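Local structure of hypoxanthine phosphoribosyltransferase (Leishmania donovani, 7CMJ) at residues L155-G160 / I174-V179; E89-S94 / V106-D111. The protein transfers the 5-phosphoribosyl group of 5-phosphoribosylpyrophosphate onto hypoxanthine or guanine, making IMP or GMP in purine salvage. All coordinates share one frame; numbering follows the deposited sequence.

Interaction 1 of 2, residues L155-G160 / I174-V179; sequences LDKPSG and IPHAFV
The side chain of Lys157 runs alongside that of His176, both heading in one direction. CG of Lys157 sits between its own backbone N and carbonyl carbon (chi1 56°), the chain runs straight on to CD, and a bend at chi3 (-110°) turns CE aside. The aliphatic part meets the imidazole at its edge: CD and CE of Lys157 run along that edge, with CD in the ring plane. The ammonium itself is claimed by Asp129, whose OD1 forms a salt bridge with NZ; Asp129 is probably the proton acceptor of the reaction, and Lys157 probably binds GMP. Just before this lysine, strand 155-156 forms one outer edge of the main, largely parallel sheet of the phosphoribosyltransferase fold, and 174-179 is the loop after neighbouring strand 169-173, running into strand 179-180 of the small antiparallel sheet. A single backbone hydrogen bond joins the two segments, Ile174 N to Asp156 O at 2.8 Å, bent to 140° at the hydrogen. Beyond it, Lys157 CA approaches Ile174 O at 3.4 Å in a CA-H...O contact, and the Pro158 ring leans on the same carbonyl through CD, which also faces the backbone N of His176 at 3.5 Å. Toward Leu155 the contact turns apolar. Leu155 and Val179 reach tip to tip, Leu155 CD1 to Val179 CG1 3.9 Å, with Ile127 and Ile196 against both, while CB of Leu155 touches CG2 of Ile174 at 4.3 Å.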
loop_
_atom_site.group_PDB
_atom_site.type_symbol
_atom_site.label_atom_id
_atom_site.label_comp_id
_atom_site.label_asym_id
_atom_site.label_seq_id
_atom_site.Cartn_x
_atom_site.Cartn_y
_atom_site.Cartn_z
ATOM N N LEU A 155 2.822 24.695 11.359
ATOM C CA LEU A 155 3.578 25.844 10.903
ATOM C C LEU A 155 2.849 26.489 9.730
ATOM O O LEU A 155 2.843 25.941 8.622
ATOM C CB LEU A 155 4.980 25.422 10.486
ATOM C CG LEU A 155 5.898 24.946 11.598
ATOM C CD1 LEU A 155 7.287 24.778 11.012
ATOM C CD2 LEU A 155 5.906 25.934 12.779
ATOM N N ASP A 156 2.232 27.645 9.974
ATOM C CA ASP A 156 1.696 28.500 8.917
ATOM C C ASP A 156 2.809 29.433 8.437
ATOM O O ASP A 156 3.198 30.366 9.147
ATOM C CB ASP A 156 0.501 29.284 9.446
ATOM C CG ASP A 156 -0.360 29.871 8.347
ATOM O OD1 ASP A 156 -0.366 29.343 7.211
ATOM O OD2 ASP A 156 -1.042 30.874 8.640
ATOM N N LYS A 157 3.334 29.173 7.241
ATOM C CA LYS A 157 4.346 29.983 6.574
ATOM C C LYS A 157 3.679 31.015 5.672
ATOM O O LYS A 157 2.501 30.869 5.310
ATOM C CB LYS A 157 5.288 29.086 5.755
ATOM C CG LYS A 157 4.577 28.201 4.734
ATOM C CD LYS A 157 5.534 27.346 3.906
ATOM C CE LYS A 157 5.608 27.821 2.454
ATOM N NZ LYS A 157 6.214 26.792 1.555
ATOM N N PRO A 158 4.406 32.070 5.292
ATOM C CA PRO A 158 3.830 33.106 4.420
ATOM C C PRO A 158 3.122 32.542 3.197
ATOM O O PRO A 158 3.660 31.693 2.477
ATOM C CB PRO A 158 5.049 33.940 4.023
ATOM C CG PRO A 158 5.952 33.823 5.186
ATOM C CD PRO A 158 5.776 32.421 5.707
ATOM N N SER A 159 1.899 33.025 2.975
ATOM C CA SER A 159 1.034 32.585 1.888
ATOM C C SER A 159 -0.071 33.611 1.689
ATOM O O SER A 159 -0.522 34.251 2.643
ATOM C CB SER A 159 0.419 31.208 2.158
ATOM O OG SER A 159 0.103 31.033 3.527
ATOM N N GLY A 160 -0.486 33.766 0.433
ATOM C CA GLY A 160 -1.616 34.601 0.092
ATOM C C GLY A 160 -2.924 33.854 0.262
ATOM O O GLY A 160 -2.981 32.735 0.769
ATOM N N ILE A 174 4.641 31.726 11.074
ATOM C CA ILE A 174 6.093 31.575 11.039
ATOM C C ILE A 174 6.626 32.141 9.736
ATOM O O ILE A 174 5.934 32.123 8.715
ATOM C CB ILE A 174 6.469 30.104 11.193
ATOM C CG1 ILE A 174 7.681 29.979 12.073
ATOM C CG2 ILE A 174 6.602 29.401 9.845
ATOM C CD1 ILE A 174 7.352 30.214 13.493
ATOM N N PRO A 175 7.836 32.703 9.753
ATOM C CA PRO A 175 8.451 33.141 8.491
ATOM C C PRO A 175 8.974 31.955 7.691
ATOM O O PRO A 175 9.139 30.851 8.202
ATOM C CB PRO A 175 9.600 34.062 8.941
ATOM C CG PRO A 175 9.896 33.642 10.346
ATOM C CD PRO A 175 8.608 33.132 10.935
ATOM N N HIS A 176 9.197 32.187 6.398
ATOM C CA HIS A 176 9.618 31.104 5.515
ATOM C C HIS A 176 11.058 30.716 5.823
ATOM O O HIS A 176 11.956 31.559 5.761
ATOM C CB HIS A 176 9.477 31.514 4.049
ATOM C CG HIS A 176 9.729 30.388 3.096
ATOM N ND1 HIS A 176 8.890 29.298 3.006
ATOM C CD2 HIS A 176 10.745 30.153 2.228
ATOM C CE1 HIS A 176 9.362 28.456 2.104
ATOM N NE2 HIS A 176 10.489 28.946 1.621
ATOM N N ALA A 177 11.282 29.444 6.148
ATOM C CA ALA A 177 12.631 28.948 6.394
ATOM C C ALA A 177 12.648 27.435 6.228
ATOM O O ALA A 177 11.606 26.795 6.066
ATOM C CB ALA A 177 13.130 29.345 7.785
ATOM N N PHE A 178 13.853 26.868 6.270
ATOM C CA PHE A 178 14.025 25.423 6.199
ATOM C C PHE A 178 13.994 24.862 7.611
ATOM O O PHE A 178 14.952 25.019 8.375
ATOM C CB PHE A 178 15.324 25.036 5.498
ATOM C CG PHE A 178 15.289 23.648 4.903
ATOM C CD1 PHE A 178 15.486 23.452 3.548
ATOM C CD2 PHE A 178 15.011 22.543 5.701
ATOM C CE1 PHE A 178 15.433 22.189 3.008
ATOM C CE2 PHE A 178 14.949 21.277 5.165
ATOM C CZ PHE A 178 15.162 21.099 3.817
ATOM N N VAL A 179 12.918 24.191 7.949
ATOM C CA VAL A 179 12.738 23.750 9.321
ATOM C C VAL A 179 13.181 22.306 9.449
ATOM O O VAL A 179 13.044 21.488 8.528
ATOM C CB VAL A 179 11.289 23.918 9.799
ATOM C CG1 VAL A 179 10.902 25.356 9.714
ATOM C CG2 VAL A 179 10.371 23.058 8.974
#

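Interaction 2 of 2, residues E89-S94 / V106-D111; sequences EFICAS and VRMLLD
Leu110 carries its CG anti to the backbone N (chi1 179°), and chi2 (68°) then sets the CD branches, with CD2 4.1 Å from CB of Phe90 on the neighbouring strand. In Met108 the bend at chi2 (52°) brings SD to 4.1 Å from CB of Ile91, and it also lies close to CB of Ala93, where CG2 of Val106 packs at 3.5 Å. CD1 of Leu109 rests against CB of Ser94. The backbones pair antiparallel with a classic beta bulge: two residues, Leu109 and Leu110, sit opposite the single Cys92, whose O accepts Leu109 N at 2.6 Å and Leu110 N at 3.1 Å. The first donor lies nearly along the C=O axis, the second in the carbonyl plane on a lone pair. Cys92 N returns a bond to Leu110 O, and Ser94 and Arg107 exchange a reciprocal pair. The edge strand is also a subunit interface: Asp111 OD1 accepts Met108 N of the second subunit, and Leu110 packs on Leu110 of the third. One carbonyl serving two consecutive N-H groups keeps both amides bonded where the strand shifts register and turns its corner, within a buried, mainly apolar contact.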
loop_
_atom_site.group_PDB
_atom_site.type_symbol
_atom_site.label_atom_id
_atom_site.label_comp_id
_atom_site.label_asym_id
_atom_site.label_seq_id
_atom_site.Cartn_x
_atom_site.Cartn_y
_atom_site.Cartn_z
ATOM N N GLU A 89 -6.058 8.139 12.215
ATOM C CA GLU A 89 -5.767 7.410 10.994
ATOM C C GLU A 89 -4.520 7.995 10.350
ATOM O O GLU A 89 -4.231 9.186 10.489
ATOM C CB GLU A 89 -6.949 7.467 10.034
ATOM C CG GLU A 89 -8.176 6.737 10.553
ATOM C CD GLU A 89 -8.008 5.222 10.536
ATOM O OE1 GLU A 89 -8.869 4.539 11.128
ATOM O OE2 GLU A 89 -7.019 4.711 9.945
ATOM N N PHE A 90 -3.769 7.145 9.663
ATOM C CA PHE A 90 -2.559 7.576 8.980
ATOM C C PHE A 90 -2.694 7.345 7.487
ATOM O O PHE A 90 -3.242 6.328 7.045
ATOM C CB PHE A 90 -1.344 6.838 9.501
ATOM C CG PHE A 90 -1.219 6.889 10.986
ATOM C CD1 PHE A 90 -0.342 7.786 11.594
ATOM C CD2 PHE A 90 -1.993 6.053 11.788
ATOM C CE1 PHE A 90 -0.236 7.842 12.955
ATOM C CE2 PHE A 90 -1.887 6.101 13.158
ATOM C CZ PHE A 90 -1.007 7.002 13.745
ATOM N N ILE A 91 -2.200 8.297 6.712
ATOM C CA ILE A 91 -2.047 8.095 5.283
ATOM C C ILE A 91 -0.605 8.402 4.921
ATOM O O ILE A 91 0.106 9.111 5.633
ATOM C CB ILE A 91 -3.022 8.948 4.454
ATOM C CG1 ILE A 91 -2.698 10.428 4.584
ATOM C CG2 ILE A 91 -4.457 8.696 4.890
ATOM C CD1 ILE A 91 -3.479 11.259 3.558
ATOM N N CYS A 92 -0.165 7.825 3.814
ATOM C CA CYS A 92 1.189 8.059 3.337
ATOM C C CYS A 92 1.143 8.107 1.822
ATOM O O CYS A 92 0.616 7.194 1.185
ATOM C CB CYS A 92 2.163 6.979 3.823
ATOM S SG CYS A 92 3.918 7.337 3.499
ATOM N N ALA A 93 1.660 9.179 1.254
ATOM C CA ALA A 93 1.611 9.355 -0.179
ATOM C C ALA A 93 2.998 9.677 -0.705
ATOM O O ALA A 93 3.781 10.385 -0.060
ATOM C CB ALA A 93 0.625 10.443 -0.565
ATOM N N SER A 94 3.300 9.129 -1.871
ATOM C CA SER A 94 4.557 9.368 -2.553
ATOM C C SER A 94 4.306 10.342 -3.698
ATOM O O SER A 94 3.227 10.340 -4.302
ATOM C CB SER A 94 5.138 8.026 -3.029
ATOM O OG SER A 94 5.854 8.115 -4.247
ATOM N N VAL A 106 -1.039 12.678 -5.701
ATOM C CA VAL A 106 0.019 11.868 -5.129
ATOM C C VAL A 106 -0.472 10.434 -5.054
ATOM O O VAL A 106 -1.678 10.163 -4.962
ATOM C CB VAL A 106 0.443 12.364 -3.729
ATOM C CG1 VAL A 106 1.278 13.611 -3.857
ATOM C CG2 VAL A 106 -0.791 12.631 -2.872
ATOM N N ARG A 107 0.483 9.512 -5.084
ATOM C CA ARG A 107 0.162 8.097 -5.011
ATOM C C ARG A 107 -0.056 7.713 -3.552
ATOM O O ARG A 107 0.884 7.701 -2.753
ATOM C CB ARG A 107 1.269 7.276 -5.664
ATOM C CG ARG A 107 1.036 5.789 -5.618
ATOM C CD ARG A 107 2.219 5.046 -6.181
ATOM N NE ARG A 107 1.838 3.735 -6.709
ATOM C CZ ARG A 107 2.643 2.960 -7.426
ATOM N NH1 ARG A 107 3.874 3.374 -7.694
ATOM N NH2 ARG A 107 2.223 1.779 -7.872
ATOM N N MET A 108 -1.301 7.400 -3.213
ATOM C CA MET A 108 -1.615 6.847 -1.905
ATOM C C MET A 108 -0.894 5.522 -1.706
ATOM O O MET A 108 -1.115 4.568 -2.458
ATOM C CB MET A 108 -3.118 6.649 -1.772
ATOM C CG MET A 108 -3.605 6.856 -0.358
ATOM S SD MET A 108 -3.066 8.431 0.395
ATOM C CE MET A 108 -3.625 9.711 -0.763
ATOM N N LEU A 109 -0.031 5.463 -0.688
ATOM C CA LEU A 109 0.572 4.209 -0.255
ATOM C C LEU A 109 -0.106 3.630 0.970
ATOM O O LEU A 109 0.009 2.420 1.221
ATOM C CB LEU A 109 2.066 4.387 0.047
ATOM C CG LEU A 109 2.890 5.142 -0.986
ATOM C CD1 LEU A 109 4.352 5.128 -0.583
ATOM C CD2 LEU A 109 2.704 4.540 -2.372
ATOM N N LEU A 110 -0.810 4.460 1.735
ATOM C CA LEU A 110 -1.540 3.972 2.899
ATOM C C LEU A 110 -2.791 4.813 3.018
ATOM O O LEU A 110 -2.706 6.034 3.191
ATOM C CB LEU A 110 -0.714 4.048 4.176
ATOM C CG LEU A 110 -1.451 3.562 5.431
ATOM C CD1 LEU A 110 -1.666 2.064 5.314
ATOM C CD2 LEU A 110 -0.649 3.892 6.698
ATOM N N ASP A 111 -3.929 4.145 2.926
ATOM C CA ASP A 111 -5.244 4.734 3.102
ATOM C C ASP A 111 -5.744 4.423 4.514
ATOM O O ASP A 111 -5.182 3.586 5.232
ATOM C CB ASP A 111 -6.189 4.187 2.030
ATOM C CG ASP A 111 -7.437 5.016 1.855
ATOM O OD1 ASP A 111 -8.303 4.579 1.065
ATOM O OD2 ASP A 111 -7.561 6.091 2.485
#

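The two contacts lie toward opposite edges of one sheet, 107-110 and 155-156 being its outermost strands within the chain. Their centres are 24 Å apart and their nearest atoms about 15 Å, so they do not touch. Along the chain they come in series, 89-111 closing before 155-179 opens; strand 120-125, helix 131-142 and strand 148-153 fall between. Residues 125-133, which probably bind GMP, begin at the end of strand 120-125. Interaction 1 meets the earlier part of that segment, around Ile127, while Val106 of interaction 2 comes near Thr133 at its far end. Interaction 2 also meets the other subunits of the tetramer, whereas no other chain of the assembly touches interaction 1.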